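Local coordinates for cell division protein FtsZ 1 (Methanocaldococcus jannaschii, PDB 2VAP) that binds GTP, which it probably hydrolyses, and is thought to polymerise into the contractile Z ring at the cell division site, at residues T186-P191 against A249-G254; G230-D235 against I317-T322; L275-D280 against T338-R343; T283-H288 against V333-T338. All coordinates share one frame; numbering follows the deposited sequence.

Contact 1 of 4, residues T186-P191 against A249-G254; sequences TLVVIP and AMIGIG
V188 and I251 meet at about a right angle, CG1 of V188 resting 3.6 Å from CG2 of I251. The same isoleucine sends its other branch toward I190: chi1 of 70° puts CG1 between the backbone N and the carbonyl carbon, and chi2 of 165° extends CD1 to 3.9 Å from CD1 of I190, the two side chains crossing obliquely. V189 and M250 behave differently, lying side by side and pointing the same way, with CG1 of V189 3.9 Å from CG of M250. A249 is small enough to fit against both T186 CG2 and V188 CG2 through its CB. These side chains pack around a short parallel pairing in which A249 N donates to L187 O (2.8 Å) and V189 N to A249 O (2.9 Å). The strand directions differ by 50°, and one step later a water takes over, donating to V189 O and accepting from I251 N. An alanine at I251 would probably leave V188 CG1 and the I190 tip without these contacts and open a gap beside V214 and A218 of helix 204-227, which touch I190 and I251. Strand 186-191 is the edge of the parallel, Rossmann-like GTPase sheet and 249-256 the edge of the C-terminal sheet; their brief pairing beside the long central helix joins the two domains of the FtsZ/tubulin fold.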
loop_
_atom_site.group_PDB
_atom_site.type_symbol
_atom_site.label_atom_id
_atom_site.label_comp_id
_atom_site.label_asym_id
_atom_site.label_seq_id
_atom_site.Cartn_x
_atom_site.Cartn_y
_atom_site.Cartn_z
ATOM N N THR A 186 -6.025 -5.804 -6.245
ATOM C CA THR A 186 -4.927 -6.347 -5.448
ATOM C C THR A 186 -5.143 -5.948 -3.992
ATOM O O THR A 186 -5.441 -4.787 -3.694
ATOM C CB THR A 186 -3.549 -5.849 -5.943
ATOM O OG1 THR A 186 -3.354 -6.256 -7.300
ATOM C CG2 THR A 186 -2.416 -6.424 -5.095
ATOM N N LEU A 187 -5.011 -6.924 -3.099
ATOM C CA LEU A 187 -5.142 -6.701 -1.666
ATOM C C LEU A 187 -3.802 -6.974 -0.984
ATOM O O LEU A 187 -3.426 -8.129 -0.760
ATOM C CB LEU A 187 -6.262 -7.579 -1.090
ATOM C CG LEU A 187 -6.532 -7.653 0.421
ATOM C CD1 LEU A 187 -6.780 -6.283 1.039
ATOM C CD2 LEU A 187 -7.708 -8.581 0.693
ATOM N N VAL A 188 -3.077 -5.900 -0.684
ATOM C CA VAL A 188 -1.784 -6.001 -0.019
ATOM C C VAL A 188 -2.010 -6.024 1.488
ATOM O O VAL A 188 -2.515 -5.056 2.063
ATOM C CB VAL A 188 -0.839 -4.830 -0.400
ATOM C CG1 VAL A 188 0.528 -5.023 0.229
ATOM C CG2 VAL A 188 -0.713 -4.698 -1.916
ATOM N N VAL A 189 -1.644 -7.138 2.117
ATOM C CA VAL A 189 -1.848 -7.320 3.552
ATOM C C VAL A 189 -0.518 -7.372 4.310
ATOM O O VAL A 189 0.390 -8.125 3.949
ATOM C CB VAL A 189 -2.749 -8.563 3.859
ATOM C CG1 VAL A 189 -2.110 -9.864 3.365
ATOM C CG2 VAL A 189 -3.089 -8.643 5.345
ATOM N N ILE A 190 -0.417 -6.548 5.351
ATOM C CA ILE A 190 0.766 -6.495 6.205
ATOM C C ILE A 190 0.395 -6.960 7.615
ATOM O O ILE A 190 -0.333 -6.267 8.324
ATOM C CB ILE A 190 1.367 -5.064 6.263
ATOM C CG1 ILE A 190 1.701 -4.558 4.855
ATOM C CG2 ILE A 190 2.606 -5.029 7.166
ATOM C CD1 ILE A 190 1.823 -3.042 4.750
ATOM N N PRO A 191 0.887 -8.144 8.023
ATOM C CA PRO A 191 0.590 -8.602 9.379
ATOM C C PRO A 191 1.512 -7.935 10.400
ATOM O O PRO A 191 2.708 -8.237 10.446
ATOM C CB PRO A 191 0.829 -10.115 9.304
ATOM C CG PRO A 191 1.751 -10.321 8.144
ATOM C CD PRO A 191 1.728 -9.098 7.275
ATOM N N ALA A 249 -1.762 -10.095 -1.838
ATOM C CA ALA A 249 -0.363 -9.697 -1.944
ATOM C C ALA A 249 0.258 -9.443 -0.576
ATOM O O ALA A 249 -0.437 -9.085 0.377
ATOM C CB ALA A 249 -0.227 -8.463 -2.826
ATOM N N MET A 250 1.570 -9.648 -0.489
ATOM C CA MET A 250 2.336 -9.357 0.723
ATOM C C MET A 250 3.642 -8.661 0.357
ATOM O O MET A 250 4.096 -8.741 -0.790
ATOM C CB MET A 250 2.608 -10.636 1.521
ATOM C CG MET A 250 1.371 -11.223 2.183
ATOM S SD MET A 250 1.711 -12.759 3.057
ATOM C CE MET A 250 0.047 -13.331 3.386
ATOM N N ILE A 251 4.243 -7.978 1.328
ATOM C CA ILE A 251 5.450 -7.189 1.071
ATOM C C ILE A 251 6.697 -7.724 1.768
ATOM O O ILE A 251 6.614 -8.425 2.779
ATOM C CB ILE A 251 5.264 -5.680 1.421
ATOM C CG1 ILE A 251 5.169 -5.465 2.939
ATOM C CG2 ILE A 251 4.057 -5.097 0.687
ATOM C CD1 ILE A 251 5.342 -4.016 3.378
ATOM N N GLY A 252 7.849 -7.386 1.197
ATOM C CA GLY A 252 9.145 -7.619 1.816
ATOM C C GLY A 252 9.980 -6.361 1.678
ATOM O O GLY A 252 10.049 -5.772 0.596
ATOM N N ILE A 253 10.595 -5.937 2.778
ATOM C CA ILE A 253 11.453 -4.752 2.780
ATOM C C ILE A 253 12.864 -5.116 3.233
ATOM O O ILE A 253 13.047 -5.807 4.238
ATOM C CB ILE A 253 10.877 -3.612 3.670
ATOM C CG1 ILE A 253 9.470 -3.218 3.205
ATOM C CG2 ILE A 253 11.800 -2.387 3.657
ATOM C CD1 ILE A 253 8.689 -2.378 4.209
ATOM N N GLY A 254 13.852 -4.651 2.475
ATOM C CA GLY A 254 15.255 -4.851 2.817
ATOM C C GLY A 254 16.073 -3.597 2.593
ATOM O O GLY A 254 15.780 -2.809 1.694
HETATM O O HOH W 1 3.193 -8.214 3.999
#

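Contact 2 of 4, residues G230-D235 against I317-T322; sequences GLINVD and IIWGAT
G230 begins the contact by laying its CA 3.3 Å from A321 O and against CG2 of T322, an approach so close that a CB on this residue would collide with that carbonyl. L231 follows with a weak, bent N-H bond to A321 O, while its CB and CD1 lie by the same oxygen. I232 does most of the work. Its N donates to A321 O and A321 N to I232 O, both at 3.2 Å. Its side chain meets the indole of W319: CG2, anti to the backbone N, stands over one face, 4.1 Å from the centroid of the six-membered ring and 11° off the normal, a CH-pi contact, while CG1 comes within 3.5 Å of CH2. In W319, chi1 (70°) sets CG between the backbone N and the carbonyl carbon, and chi2 (-77°) turns the ring. L297 of helix 297-310 touches both side chains. An alanine at I232 would probably cost the indole both the CG2 and the CG1 contacts and leave it somewhat less firmly held, though L297, A300 and V304 would still touch it. Beyond N233, V234 turns back to the strand, CG1 packing tightly on I318 CG2 at 3.5 Å and CG2 on W319 O. Next, D235 caps A237 N of helix 236-243. L231 and I232 both opposite A321 make a classic beta bulge, by which the loop between helices 204-227 and 236-243 is fastened to the edge strand 316-323 of the C-terminal sheet.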
loop_
_atom_site.group_PDB
_atom_site.type_symbol
_atom_site.label_atom_id
_atom_site.label_comp_id
_atom_site.label_asym_id
_atom_site.label_seq_id
_atom_site.Cartn_x
_atom_site.Cartn_y
_atom_site.Cartn_z
ATOM N N GLY A 230 12.675 8.495 -12.123
ATOM C CA GLY A 230 13.566 7.389 -11.800
ATOM C C GLY A 230 14.612 7.081 -12.847
ATOM O O GLY A 230 14.575 7.615 -13.962
ATOM N N LEU A 231 15.558 6.223 -12.470
ATOM C CA LEU A 231 16.503 5.632 -13.411
ATOM C C LEU A 231 15.705 4.799 -14.404
ATOM O O LEU A 231 15.933 4.862 -15.613
ATOM C CB LEU A 231 17.514 4.739 -12.684
ATOM C CG LEU A 231 18.617 5.354 -11.820
ATOM C CD1 LEU A 231 18.102 5.724 -10.437
ATOM C CD2 LEU A 231 19.772 4.373 -11.701
ATOM N N ILE A 232 14.769 4.021 -13.861
ATOM C CA ILE A 232 13.834 3.218 -14.639
ATOM C C ILE A 232 12.417 3.530 -14.169
ATOM O O ILE A 232 12.035 3.189 -13.044
ATOM C CB ILE A 232 14.117 1.697 -14.487
ATOM C CG1 ILE A 232 15.537 1.349 -14.958
ATOM C CG2 ILE A 232 13.051 0.854 -15.209
ATOM C CD1 ILE A 232 15.819 1.626 -16.429
ATOM N N ASN A 233 11.650 4.196 -15.027
ATOM C CA ASN A 233 10.254 4.500 -14.735
ATOM C C ASN A 233 9.340 3.381 -15.221
ATOM O O ASN A 233 9.684 2.649 -16.151
ATOM C CB ASN A 233 9.843 5.835 -15.363
ATOM C CG ASN A 233 8.447 6.284 -14.941
ATOM O OD1 ASN A 233 7.629 6.659 -15.779
ATOM N ND2 ASN A 233 8.174 6.249 -13.637
ATOM N N VAL A 234 8.180 3.257 -14.582
ATOM C CA VAL A 234 7.227 2.203 -14.907
ATOM C C VAL A 234 5.971 2.773 -15.565
ATOM O O VAL A 234 5.411 3.772 -15.109
ATOM C CB VAL A 234 6.843 1.372 -13.657
ATOM C CG1 VAL A 234 6.013 0.169 -14.057
ATOM C CG2 VAL A 234 8.090 0.914 -12.911
ATOM N N ASP A 235 5.561 2.129 -16.655
ATOM C CA ASP A 235 4.328 2.453 -17.363
ATOM C C ASP A 235 3.147 1.945 -16.544
ATOM O O ASP A 235 3.157 0.803 -16.078
ATOM C CB ASP A 235 4.352 1.780 -18.743
ATOM C CG ASP A 235 3.214 2.227 -19.657
ATOM O OD1 ASP A 235 3.314 1.965 -20.874
ATOM O OD2 ASP A 235 2.223 2.824 -19.180
ATOM N N ILE A 317 6.969 -10.151 -13.568
ATOM C CA ILE A 317 7.698 -9.235 -12.694
ATOM C C ILE A 317 7.856 -7.857 -13.336
ATOM O O ILE A 317 8.357 -7.736 -14.457
ATOM C CB ILE A 317 9.079 -9.819 -12.295
ATOM C CG1 ILE A 317 8.896 -11.119 -11.502
ATOM C CG2 ILE A 317 9.887 -8.807 -11.485
ATOM C CD1 ILE A 317 10.116 -12.015 -11.474
ATOM N N ILE A 318 7.413 -6.830 -12.614
ATOM C CA ILE A 318 7.555 -5.441 -13.043
ATOM C C ILE A 318 8.433 -4.699 -12.036
ATOM O O ILE A 318 8.254 -4.842 -10.827
ATOM C CB ILE A 318 6.170 -4.749 -13.199
ATOM C CG1 ILE A 318 5.363 -5.383 -14.346
ATOM C CG2 ILE A 318 6.315 -3.242 -13.395
ATOM C CD1 ILE A 318 6.022 -5.338 -15.727
ATOM N N TRP A 319 9.381 -3.911 -12.538
ATOM C CA TRP A 319 10.383 -3.281 -11.680
ATOM C C TRP A 319 10.696 -1.833 -12.052
ATOM O O TRP A 319 10.537 -1.420 -13.202
ATOM C CB TRP A 319 11.673 -4.106 -11.687
ATOM C CG TRP A 319 12.415 -4.048 -12.990
ATOM C CD1 TRP A 319 12.108 -4.717 -14.141
ATOM C CD2 TRP A 319 13.588 -3.277 -13.275
ATOM N NE1 TRP A 319 13.016 -4.409 -15.125
ATOM C CE2 TRP A 319 13.937 -3.529 -14.620
ATOM C CE3 TRP A 319 14.382 -2.401 -12.523
ATOM C CZ2 TRP A 319 15.043 -2.934 -15.232
ATOM C CZ3 TRP A 319 15.484 -1.811 -13.131
ATOM C CH2 TRP A 319 15.804 -2.084 -14.473
ATOM N N GLY A 320 11.146 -1.074 -11.059
ATOM C CA GLY A 320 11.608 0.293 -11.261
ATOM C C GLY A 320 12.744 0.628 -10.313
ATOM O O GLY A 320 13.003 -0.107 -9.356
ATOM N N ALA A 321 13.426 1.736 -10.586
ATOM C CA ALA A 321 14.528 2.195 -9.745
ATOM C C ALA A 321 14.519 3.714 -9.643
ATOM O O ALA A 321 14.463 4.409 -10.658
ATOM C CB ALA A 321 15.862 1.698 -10.289
ATOM N N THR A 322 14.558 4.220 -8.411
ATOM C CA THR A 322 14.536 5.663 -8.157
ATOM C C THR A 322 15.599 6.072 -7.143
ATOM O O THR A 322 16.067 5.250 -6.349
ATOM C CB THR A 322 13.159 6.146 -7.633
ATOM O OG1 THR A 322 12.881 5.534 -6.365
ATOM C CG2 THR A 322 12.042 5.823 -8.622
#

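Contact 3 of 4, residues L275-D280 against T338-R343; sequences LDVDID and TGVQSR
The guanidinium of R343 takes D278 at its edge, near its plane: OD2 lies 2.8 Å from NH1 in a salt bridge, and CB of D278 also sits in that plane. The carboxylate does not lie flat with its partner, the two planes being turned 48° apart, and a single oxygen makes the approach. CG of D278, anti to its backbone N (chi1 -173°), carries the carboxylate toward R343. CB of D280 comes to NH1 obliquely, at 3.8 Å, while the carboxylate of D280 is bridged instead to R310. D278 OD1 accepts a weak bond from D280 N. Beneath the charges lies an apolar layer. V277 CG2 touches both V340 CB and R343 CB, each at 3.9 Å, the side chains of V277 and R343 crossing at about a right angle, and M250 of strand 249-256 packs on V277. A water completes the join, accepting from D278 N and donating to R343 O. R343 N donates to V340 O, closing a turn in the second loop. Two loops of the C-terminal domain, one leading into strand 284-291 and the other leaving strand 331-338, are thus linked by a partly exposed salt bridge over a small valine contact.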
loop_
_atom_site.group_PDB
_atom_site.type_symbol
_atom_site.label_atom_id
_atom_site.label_comp_id
_atom_site.label_asym_id
_atom_site.label_seq_id
_atom_site.Cartn_x
_atom_site.Cartn_y
_atom_site.Cartn_z
ATOM N N LEU A 275 6.770 -11.083 4.553
ATOM C CA LEU A 275 6.366 -12.049 3.534
ATOM C C LEU A 275 5.933 -13.349 4.211
ATOM O O LEU A 275 6.616 -14.375 4.123
ATOM C CB LEU A 275 7.497 -12.306 2.528
ATOM C CG LEU A 275 7.745 -11.288 1.410
ATOM C CD1 LEU A 275 8.991 -11.665 0.622
ATOM C CD2 LEU A 275 6.538 -11.164 0.478
ATOM N N ASP A 276 4.788 -13.286 4.888
ATOM C CA ASP A 276 4.277 -14.393 5.694
ATOM C C ASP A 276 3.524 -15.407 4.826
ATOM O O ASP A 276 2.336 -15.670 5.035
ATOM C CB ASP A 276 3.383 -13.848 6.819
ATOM C CG ASP A 276 3.156 -14.856 7.940
ATOM O OD1 ASP A 276 2.261 -14.610 8.775
ATOM O OD2 ASP A 276 3.864 -15.885 7.993
ATOM N N VAL A 277 4.241 -15.969 3.854
ATOM C CA VAL A 277 3.687 -16.915 2.885
ATOM C C VAL A 277 4.824 -17.663 2.180
ATOM O O VAL A 277 5.956 -17.175 2.124
ATOM C CB VAL A 277 2.773 -16.195 1.834
ATOM C CG1 VAL A 277 3.582 -15.251 0.940
ATOM C CG2 VAL A 277 1.983 -17.200 0.997
ATOM N N ASP A 278 4.519 -18.853 1.662
ATOM C CA ASP A 278 5.420 -19.556 0.759
ATOM C C ASP A 278 5.427 -18.797 -0.570
ATOM O O ASP A 278 4.432 -18.792 -1.302
ATOM C CB ASP A 278 4.962 -21.007 0.563
ATOM C CG ASP A 278 5.961 -21.846 -0.230
ATOM O OD1 ASP A 278 7.097 -21.385 -0.476
ATOM O OD2 ASP A 278 5.603 -22.981 -0.606
ATOM N N ILE A 279 6.553 -18.150 -0.864
ATOM C CA ILE A 279 6.669 -17.279 -2.041
ATOM C C ILE A 279 6.730 -18.036 -3.375
ATOM O O ILE A 279 6.770 -17.421 -4.442
ATOM C CB ILE A 279 7.857 -16.280 -1.919
ATOM C CG1 ILE A 279 9.174 -17.017 -1.645
ATOM C CG2 ILE A 279 7.559 -15.230 -0.844
ATOM C CD1 ILE A 279 10.412 -16.141 -1.739
ATOM N N ASP A 280 6.726 -19.366 -3.302
ATOM C CA ASP A 280 6.676 -20.217 -4.490
ATOM C C ASP A 280 5.299 -20.185 -5.156
ATOM O O ASP A 280 5.169 -20.493 -6.342
ATOM C CB ASP A 280 7.057 -21.660 -4.138
ATOM C CG ASP A 280 8.513 -21.798 -3.716
ATOM O OD1 ASP A 280 8.778 -22.525 -2.735
ATOM O OD2 ASP A 280 9.392 -21.185 -4.359
ATOM N N THR A 338 2.531 -10.894 -5.507
ATOM C CA THR A 338 1.091 -11.021 -5.771
ATOM C C THR A 338 0.657 -12.449 -6.110
ATOM O O THR A 338 1.480 -13.295 -6.469
ATOM C CB THR A 338 0.628 -10.071 -6.906
ATOM O OG1 THR A 338 1.254 -10.446 -8.139
ATOM C CG2 THR A 338 0.969 -8.618 -6.583
ATOM N N GLY A 339 -0.647 -12.700 -5.989
ATOM C CA GLY A 339 -1.240 -13.991 -6.339
ATOM C C GLY A 339 -0.957 -15.109 -5.353
ATOM O O GLY A 339 -0.882 -16.276 -5.743
ATOM N N VAL A 340 -0.813 -14.761 -4.075
ATOM C CA VAL A 340 -0.465 -15.745 -3.040
ATOM C C VAL A 340 -1.674 -16.326 -2.295
ATOM O O VAL A 340 -1.507 -17.047 -1.306
ATOM C CB VAL A 340 0.575 -15.192 -2.017
ATOM C CG1 VAL A 340 1.899 -14.888 -2.705
ATOM C CG2 VAL A 340 0.039 -13.964 -1.279
ATOM N N GLN A 341 -2.880 -16.024 -2.775
ATOM C CA GLN A 341 -4.117 -16.497 -2.134
ATOM C C GLN A 341 -4.271 -18.024 -2.134
ATOM O O GLN A 341 -4.978 -18.578 -1.291
ATOM C CB GLN A 341 -5.359 -15.829 -2.745
ATOM C CG GLN A 341 -5.594 -16.100 -4.234
ATOM C CD GLN A 341 -4.944 -15.067 -5.142
ATOM O OE1 GLN A 341 -4.097 -14.283 -4.712
ATOM N NE2 GLN A 341 -5.344 -15.063 -6.409
ATOM N N SER A 342 -3.604 -18.689 -3.076
ATOM C CA SER A 342 -3.648 -20.150 -3.181
ATOM C C SER A 342 -2.862 -20.845 -2.066
ATOM O O SER A 342 -3.045 -22.042 -1.823
ATOM C CB SER A 342 -3.141 -20.606 -4.554
ATOM O OG SER A 342 -1.803 -20.195 -4.770
ATOM N N ARG A 343 -2.000 -20.089 -1.388
ATOM C CA ARG A 343 -1.177 -20.621 -0.302
ATOM C C ARG A 343 -1.591 -20.065 1.066
ATOM O O ARG A 343 -0.912 -20.296 2.071
ATOM C CB ARG A 343 0.309 -20.336 -0.567
ATOM C CG ARG A 343 0.845 -20.873 -1.894
ATOM C CD ARG A 343 1.033 -22.386 -1.872
ATOM N NE ARG A 343 1.481 -22.900 -3.166
ATOM C CZ ARG A 343 2.755 -23.072 -3.514
ATOM N NH1 ARG A 343 3.732 -22.774 -2.668
ATOM N NH2 ARG A 343 3.052 -23.545 -4.717
HETATM O O HOH W 2 2.010 -20.332 2.439
#

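Contact 4 of 4, residues T283-H288 against V333-T338; sequences TGALIH and VLLVIT
L286 and V336 form the middle of an antiparallel pair, L286 N reaching V336 O at 2.8 Å and V336 N returning to L286 O at 2.9 Å. H288 and L334 repeat the exchange. On the face of A285, I287, L335 and I337 the packing is close: I287 and L335 lie side by side, pointing the same way, with CG1 of I287 3.8 Å from CD1 of L335, and CB of A285 is 3.8 Å from I337 CD1. V303 and V307 of helix 297-310 cover part of this layer. On the other face L286 and T338 cross at about a right angle, CD1 of L286 4.1 Å from CG2 of T338, and L222 of helix 204-227 packs on L286 and V336. H288 leads its imidazole away to G221 O and T322 OG1. Toward T283, which is exposed, T338 N still donates to G284 O, but the regular pairing gives way to a classic beta bulge: T283 N and, weakly, G284 N both turn to T338 O. A CB on G284 would clash with T338 OG1, consistent with a glycine here. The chemistry implies a regular run of straight backbone bonds flanked by aliphatic side chains, with polar side chains at the two ends.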
loop_
_atom_site.group_PDB
_atom_site.type_symbol
_atom_site.label_atom_id
_atom_site.label_comp_id
_atom_site.label_asym_id
_atom_site.label_seq_id
_atom_site.Cartn_x
_atom_site.Cartn_y
_atom_site.Cartn_z
ATOM N N THR A 283 2.480 -15.481 -8.393
ATOM C CA THR A 283 2.283 -15.430 -9.842
ATOM C C THR A 283 2.735 -14.091 -10.427
ATOM O O THR A 283 2.774 -13.915 -11.646
ATOM C CB THR A 283 0.809 -15.694 -10.231
ATOM O OG1 THR A 283 -0.046 -14.768 -9.549
ATOM C CG2 THR A 283 0.401 -17.120 -9.873
ATOM N N GLY A 284 3.076 -13.150 -9.548
ATOM C CA GLY A 284 3.540 -11.831 -9.967
ATOM C C GLY A 284 4.305 -11.099 -8.882
ATOM O O GLY A 284 4.285 -11.500 -7.716
ATOM N N ALA A 285 4.983 -10.021 -9.272
ATOM C CA ALA A 285 5.766 -9.217 -8.337
ATOM C C ALA A 285 6.000 -7.800 -8.840
ATOM O O ALA A 285 6.176 -7.575 -10.038
ATOM C CB ALA A 285 7.103 -9.890 -8.037
ATOM N N LEU A 286 5.991 -6.851 -7.907
ATOM C CA LEU A 286 6.449 -5.492 -8.170
ATOM C C LEU A 286 7.710 -5.247 -7.350
ATOM O O LEU A 286 7.758 -5.575 -6.162
ATOM C CB LEU A 286 5.373 -4.456 -7.822
ATOM C CG LEU A 286 4.047 -4.495 -8.591
ATOM C CD1 LEU A 286 3.013 -5.342 -7.859
ATOM C CD2 LEU A 286 3.513 -3.089 -8.799
ATOM N N ILE A 287 8.731 -4.691 -7.995
ATOM C CA ILE A 287 10.005 -4.409 -7.334
ATOM C C ILE A 287 10.350 -2.933 -7.470
ATOM O O ILE A 287 10.449 -2.411 -8.582
ATOM C CB ILE A 287 11.172 -5.254 -7.922
ATOM C CG1 ILE A 287 10.822 -6.745 -7.938
ATOM C CG2 ILE A 287 12.469 -5.006 -7.139
ATOM C CD1 ILE A 287 11.816 -7.604 -8.701
ATOM N N HIS A 288 10.518 -2.263 -6.335
ATOM C CA HIS A 288 10.991 -0.885 -6.325
ATOM C C HIS A 288 12.360 -0.825 -5.657
ATOM O O HIS A 288 12.482 -1.032 -4.446
ATOM C CB HIS A 288 10.002 0.036 -5.603
ATOM C CG HIS A 288 10.253 1.496 -5.832
ATOM N ND1 HIS A 288 9.290 2.460 -5.616
ATOM C CD2 HIS A 288 11.352 2.158 -6.270
ATOM C CE1 HIS A 288 9.788 3.650 -5.899
ATOM N NE2 HIS A 288 11.037 3.495 -6.300
ATOM N N VAL A 333 15.117 -1.981 -0.867
ATOM C CA VAL A 333 14.320 -2.758 -1.812
ATOM C C VAL A 333 12.926 -3.022 -1.248
ATOM O O VAL A 333 12.783 -3.597 -0.166
ATOM C CB VAL A 333 15.016 -4.097 -2.191
ATOM C CG1 VAL A 333 14.090 -4.983 -3.025
ATOM C CG2 VAL A 333 16.311 -3.833 -2.948
ATOM N N LEU A 334 11.909 -2.576 -1.981
ATOM C CA LEU A 334 10.527 -2.938 -1.687
ATOM C C LEU A 334 10.067 -4.006 -2.669
ATOM O O LEU A 334 10.116 -3.814 -3.887
ATOM C CB LEU A 334 9.594 -1.722 -1.745
ATOM C CG LEU A 334 8.088 -2.016 -1.650
ATOM C CD1 LEU A 334 7.688 -2.513 -0.258
ATOM C CD2 LEU A 334 7.264 -0.797 -2.038
ATOM N N LEU A 335 9.628 -5.134 -2.121
ATOM C CA LEU A 335 9.108 -6.234 -2.913
ATOM C C LEU A 335 7.638 -6.449 -2.571
ATOM O O LEU A 335 7.286 -6.604 -1.401
ATOM C CB LEU A 335 9.919 -7.506 -2.639
ATOM C CG LEU A 335 9.572 -8.801 -3.380
ATOM C CD1 LEU A 335 9.856 -8.687 -4.871
ATOM C CD2 LEU A 335 10.340 -9.965 -2.778
ATOM N N VAL A 336 6.785 -6.434 -3.592
ATOM C CA VAL A 336 5.366 -6.735 -3.421
ATOM C C VAL A 336 5.033 -7.969 -4.252
ATOM O O VAL A 336 5.037 -7.923 -5.483
ATOM C CB VAL A 336 4.454 -5.541 -3.811
ATOM C CG1 VAL A 336 2.983 -5.898 -3.613
ATOM C CG2 VAL A 336 4.808 -4.301 -3.000
ATOM N N ILE A 337 4.760 -9.069 -3.558
ATOM C CA ILE A 337 4.508 -10.364 -4.181
ATOM C C ILE A 337 3.002 -10.599 -4.296
ATOM O O ILE A 337 2.286 -10.521 -3.299
ATOM C CB ILE A 337 5.178 -11.500 -3.355
ATOM C CG1 ILE A 337 6.710 -11.344 -3.341
ATOM C CG2 ILE A 337 4.759 -12.873 -3.849
ATOM C CD1 ILE A 337 7.397 -11.556 -4.683
ATOM N N THR A 338 2.531 -10.894 -5.507
ATOM C CA THR A 338 1.091 -11.021 -5.771
ATOM C C THR A 338 0.657 -12.449 -6.110
ATOM O O THR A 338 1.480 -13.295 -6.469
ATOM C CB THR A 338 0.628 -10.071 -6.906
ATOM O OG1 THR A 338 1.254 -10.446 -8.139
ATOM C CG2 THR A 338 0.969 -8.618 -6.583
#

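Overall arrangement
The four contacts grade from core to surface. Contacts 1 and 4 are buried and largely aliphatic, whereas contacts 2 and 3 are partly exposed. Contacts 1 and 4 meet through strands 249-256 and 331-338, neighbours in the C-terminal sheet, with G252 N probably hydrogen-bonded to L335 O, so the domain junction of contact 1 leads straight into the strand pairing of contact 4. Contact 2 lies beyond strand 284-291 at the opposite edge, joined to contact 4 by I318 O and I287 N. Contact 3 shares T338 with contact 4 and is the one with a salt bridge, set beside valine packing and a bridging water; contact 2 adds an aromatic face to its backbone bridge.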